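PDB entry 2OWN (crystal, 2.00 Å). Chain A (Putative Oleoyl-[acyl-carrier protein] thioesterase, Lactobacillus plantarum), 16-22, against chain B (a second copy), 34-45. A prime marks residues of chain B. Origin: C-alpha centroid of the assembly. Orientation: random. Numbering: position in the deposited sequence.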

# COMPACT_ATOMS: atom_id res chain seq x y z
N HIS A 16 11.46 5.90 -10.02
CA HIS A 16 10.32 5.12 -9.53
C HIS A 16 9.09 5.34 -10.42
O HIS A 16 8.67 6.48 -10.61
CB HIS A 16 9.96 5.48 -8.08
CG HIS A 16 8.79 4.70 -7.55
ND1 HIS A 16 8.92 3.42 -7.08
CD2 HIS A 16 7.47 5.00 -7.49
CE1 HIS A 16 7.73 2.96 -6.73
NE2 HIS A 16 6.83 3.91 -6.96
N ARG A 17 8.51 4.24 -10.89
CA ARG A 17 7.30 4.23 -11.69
C ARG A 17 6.14 4.24 -10.69
O ARG A 17 6.02 3.31 -9.88
CB ARG A 17 7.27 2.99 -12.61
CG ARG A 17 6.05 2.76 -13.49
CD ARG A 17 4.89 2.05 -12.81
NE ARG A 17 3.84 1.82 -13.78
CZ ARG A 17 3.69 0.76 -14.57
NH1 ARG A 17 4.54 -0.29 -14.57
NH2 ARG A 17 2.65 0.74 -15.39
N ILE A 18 5.28 5.27 -10.75
CA ILE A 18 4.09 5.38 -9.88
C ILE A 18 3.03 4.41 -10.42
O ILE A 18 2.57 4.57 -11.56
CB ILE A 18 3.50 6.82 -9.84
CG1 ILE A 18 4.51 7.83 -9.28
CG2 ILE A 18 2.20 6.89 -9.01
CD1 ILE A 18 4.85 7.71 -7.79
N THR A 19 2.66 3.41 -9.62
CA THR A 19 1.66 2.39 -10.01
C THR A 19 0.24 2.86 -9.66
O THR A 19 0.07 3.74 -8.81
CB THR A 19 1.93 1.04 -9.33
OG1 THR A 19 1.78 1.17 -7.91
CG2 THR A 19 3.35 0.54 -9.65
N TYR A 20 -0.76 2.24 -10.29
CA TYR A 20 -2.21 2.54 -10.01
C TYR A 20 -2.56 2.34 -8.50
O TYR A 20 -3.31 3.14 -7.93
CB TYR A 20 -3.16 1.70 -10.92
CG TYR A 20 -3.19 0.22 -10.56
CD1 TYR A 20 -2.22 -0.68 -11.06
CD2 TYR A 20 -4.14 -0.27 -9.63
CE1 TYR A 20 -2.22 -2.05 -10.67
CE2 TYR A 20 -4.13 -1.63 -9.21
CZ TYR A 20 -3.17 -2.50 -9.74
OH TYR A 20 -3.18 -3.79 -9.35
N TYR A 21 -1.99 1.29 -7.89
CA TYR A 21 -2.21 0.94 -6.46
C TYR A 21 -1.57 1.92 -5.46
O TYR A 21 -1.98 1.96 -4.29
CB TYR A 21 -1.88 -0.54 -6.14
CG TYR A 21 -0.47 -1.01 -6.40
CD1 TYR A 21 -0.11 -1.57 -7.64
CD2 TYR A 21 0.51 -0.95 -5.38
CE1 TYR A 21 1.21 -2.05 -7.89
CE2 TYR A 21 1.84 -1.43 -5.62
CZ TYR A 21 2.17 -1.97 -6.87
OH TYR A 21 3.43 -2.43 -7.10
N GLU A 22 -0.57 2.68 -5.93
CA GLU A 22 0.06 3.77 -5.16
C GLU A 22 -0.74 5.09 -5.27
O GLU A 22 -0.38 6.07 -4.62
CB GLU A 22 1.50 4.00 -5.64
CG GLU A 22 2.44 2.89 -5.23
CD GLU A 22 3.83 2.99 -5.83
OE1 GLU A 22 4.09 3.79 -6.76
OE2 GLU A 22 4.69 2.21 -5.38
N LEU B 34 0.87 -9.07 -4.06
CA LEU B 34 0.90 -10.17 -5.06
C LEU B 34 -0.15 -9.95 -6.14
O LEU B 34 0.18 -10.00 -7.33
CB LEU B 34 0.72 -11.55 -4.41
CG LEU B 34 0.99 -12.77 -5.30
CD1 LEU B 34 2.47 -12.83 -5.65
CD2 LEU B 34 0.57 -14.04 -4.61
N ILE B 35 -1.39 -9.66 -5.72
CA ILE B 35 -2.51 -9.34 -6.67
C ILE B 35 -2.25 -8.00 -7.36
O ILE B 35 -2.50 -7.89 -8.57
CB ILE B 35 -3.91 -9.38 -5.98
CG1 ILE B 35 -4.22 -10.79 -5.46
CG2 ILE B 35 -5.03 -8.93 -6.92
CD1 ILE B 35 -4.26 -11.90 -6.51
N ASP B 36 -1.76 -6.99 -6.61
CA ASP B 36 -1.41 -5.66 -7.17
C ASP B 36 -0.46 -5.73 -8.39
O ASP B 36 -0.77 -5.14 -9.44
CB ASP B 36 -0.78 -4.71 -6.11
CG ASP B 36 -1.79 -4.04 -5.17
OD1 ASP B 36 -2.99 -3.90 -5.46
OD2 ASP B 36 -1.30 -3.55 -4.11
N ILE B 37 0.63 -6.47 -8.23
CA ILE B 37 1.65 -6.64 -9.31
C ILE B 37 1.16 -7.55 -10.46
O ILE B 37 1.59 -7.35 -11.59
CB ILE B 37 3.07 -7.04 -8.77
CG1 ILE B 37 3.13 -8.47 -8.21
CG2 ILE B 37 3.54 -5.97 -7.75
CD1 ILE B 37 4.48 -8.83 -7.57
N ALA B 38 0.32 -8.55 -10.16
CA ALA B 38 -0.29 -9.44 -11.19
C ALA B 38 -1.20 -8.60 -12.11
O ALA B 38 -1.05 -8.65 -13.33
CB ALA B 38 -1.07 -10.59 -10.57
N VAL B 39 -2.08 -7.82 -11.48
CA VAL B 39 -3.01 -6.89 -12.18
C VAL B 39 -2.26 -5.75 -12.92
O VAL B 39 -2.71 -5.33 -13.99
CB VAL B 39 -4.14 -6.37 -11.21
CG1 VAL B 39 -4.96 -5.19 -11.78
CG2 VAL B 39 -5.05 -7.54 -10.82
N LEU B 40 -1.12 -5.28 -12.35
CA LEU B 40 -0.24 -4.27 -12.98
C LEU B 40 0.28 -4.81 -14.32
O LEU B 40 0.27 -4.08 -15.30
CB LEU B 40 0.96 -3.89 -12.09
CG LEU B 40 1.93 -2.80 -12.58
CD1 LEU B 40 1.22 -1.45 -12.71
CD2 LEU B 40 3.12 -2.69 -11.65
N ALA B 41 0.74 -6.07 -14.33
CA ALA B 41 1.20 -6.77 -15.55
C ALA B 41 0.07 -6.93 -16.60
O ALA B 41 0.32 -6.76 -17.81
CB ALA B 41 1.80 -8.14 -15.21
N SER B 42 -1.14 -7.23 -16.12
CA SER B 42 -2.35 -7.39 -16.95
C SER B 42 -2.79 -6.06 -17.59
O SER B 42 -3.11 -6.05 -18.78
CB SER B 42 -3.51 -8.03 -16.15
OG SER B 42 -4.69 -8.19 -16.92
N GLU B 43 -2.82 -4.97 -16.80
CA GLU B 43 -3.19 -3.62 -17.32
C GLU B 43 -2.17 -3.10 -18.35
O GLU B 43 -2.57 -2.47 -19.33
CB GLU B 43 -3.43 -2.59 -16.20
CG GLU B 43 -4.71 -2.87 -15.37
CD GLU B 43 -5.03 -1.84 -14.27
OE1 GLU B 43 -4.49 -0.70 -14.28
OE2 GLU B 43 -5.86 -2.16 -13.39
N ASP B 44 -0.88 -3.40 -18.14
CA ASP B 44 0.21 -3.01 -19.08
C ASP B 44 0.19 -3.79 -20.38
O ASP B 44 0.58 -3.24 -21.41
CB ASP B 44 1.58 -3.10 -18.42
CG ASP B 44 1.73 -2.13 -17.28
OD1 ASP B 44 0.96 -1.14 -17.17
OD2 ASP B 44 2.62 -2.35 -16.45
N GLN B 45 -0.18 -5.08 -20.33
CA GLN B 45 -0.36 -5.92 -21.53
C GLN B 45 -1.51 -5.30 -22.34
O GLN B 45 -1.37 -5.06 -23.54
CB GLN B 45 -0.69 -7.40 -21.20
CG GLN B 45 -0.86 -8.31 -22.45
CD GLN B 45 -1.13 -9.79 -22.14
OE1 GLN B 45 -1.42 -10.18 -21.01
NE2 GLN B 45 -1.07 -10.62 -23.19

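A carbonyl inside a helix is normally spoken for, yet in this contact one of them accepts a second hydrogen bond from another chain. The hydroxyl of Tyr20 donates to the main chain of the helix, with Tyr20 OH 2.8 Å from Asp36′ O, while the same oxygen keeps its regular helical bond, Leu40′ N to Asp36′ O at 2.9 Å. The example illustrates a general point: a carbonyl oxygen has two lone pairs, so a long side chain that reaches the helix can bond to its backbone without breaking the helical pattern.

The backbones themselves stay apart. Residues 34′ to 45′ lie within one continuous helix, whereas the partner segment leaves a strand at Arg17 and passes Thr19 on its way to the two tyrosines. Tyr21 CA lies 6.7 Å from Asp36′ CA and Thr19 CA lies 7.5 Å from Leu40′ CA, so side chains must bridge the gap. The two segments run in opposite senses: Tyr21 sits beside Asp36′, and Arg17, earlier in its chain, reaches Asp44′, later in the helix.

Tyr20 loses more surface to the other stretch than any other residue here. Its CB points toward the helix, and, with chi1 in the p rotamer, the ring carries its hydroxyl to the helix backbone, with Leu40′ CA and Asp36′ O near the ring edge and the carboxylate carbon of Glu43′ over one face. The ring also makes apolar contacts: Tyr20 CZ lies 3.8 Å from Val39′ CG1, and Tyr20 CD1 lies 3.9 Å from Leu40′ CD1.

Tyr21, also in the p rotamer, uses its ring differently. Asp36′ lies over one face, its methylene forming a CH-pi contact with Asp36′ CB 3.6 Å from the centroid of the Tyr21 ring and only 15° off the normal. A hydrogen beside a carboxylate can thus meet the electron-rich face of an aromatic ring. Asp36′ consequently serves both tyrosines, Tyr20 through its carbonyl and Tyr21 through its side chain. Farther out, Ile37′ CG2 approaches Tyr21 OH at 3.6 Å.

Leu40′ joins these contacts together. Its CB points sideways, but the end of the side chain comes nearer to the partner segment, where its two methyls diverge. Leu40′ CD1 meets Tyr20 and also lies over a face of the Arg17 guanidinium, 3.7 Å from Arg17 NH2; Leu40′ CD2 reaches Thr19 CG2 at 3.8 Å and the edge of the Tyr21 ring.

Charge completes the contact at Arg17. Its guanidinium forms a salt bridge with Asp44′, in which Arg17 NH2 donates to Asp44′ OD1 at 3.1 Å; weak bonds to Asp44′ OD2 come from Arg17 NH2 at 3.3 Å and Arg17 NH1 at 3.4 Å. The division is characteristic of a planar cation, which presents its N–H groups to a carboxylate at the edge and leaves a face free to pack against a methyl group.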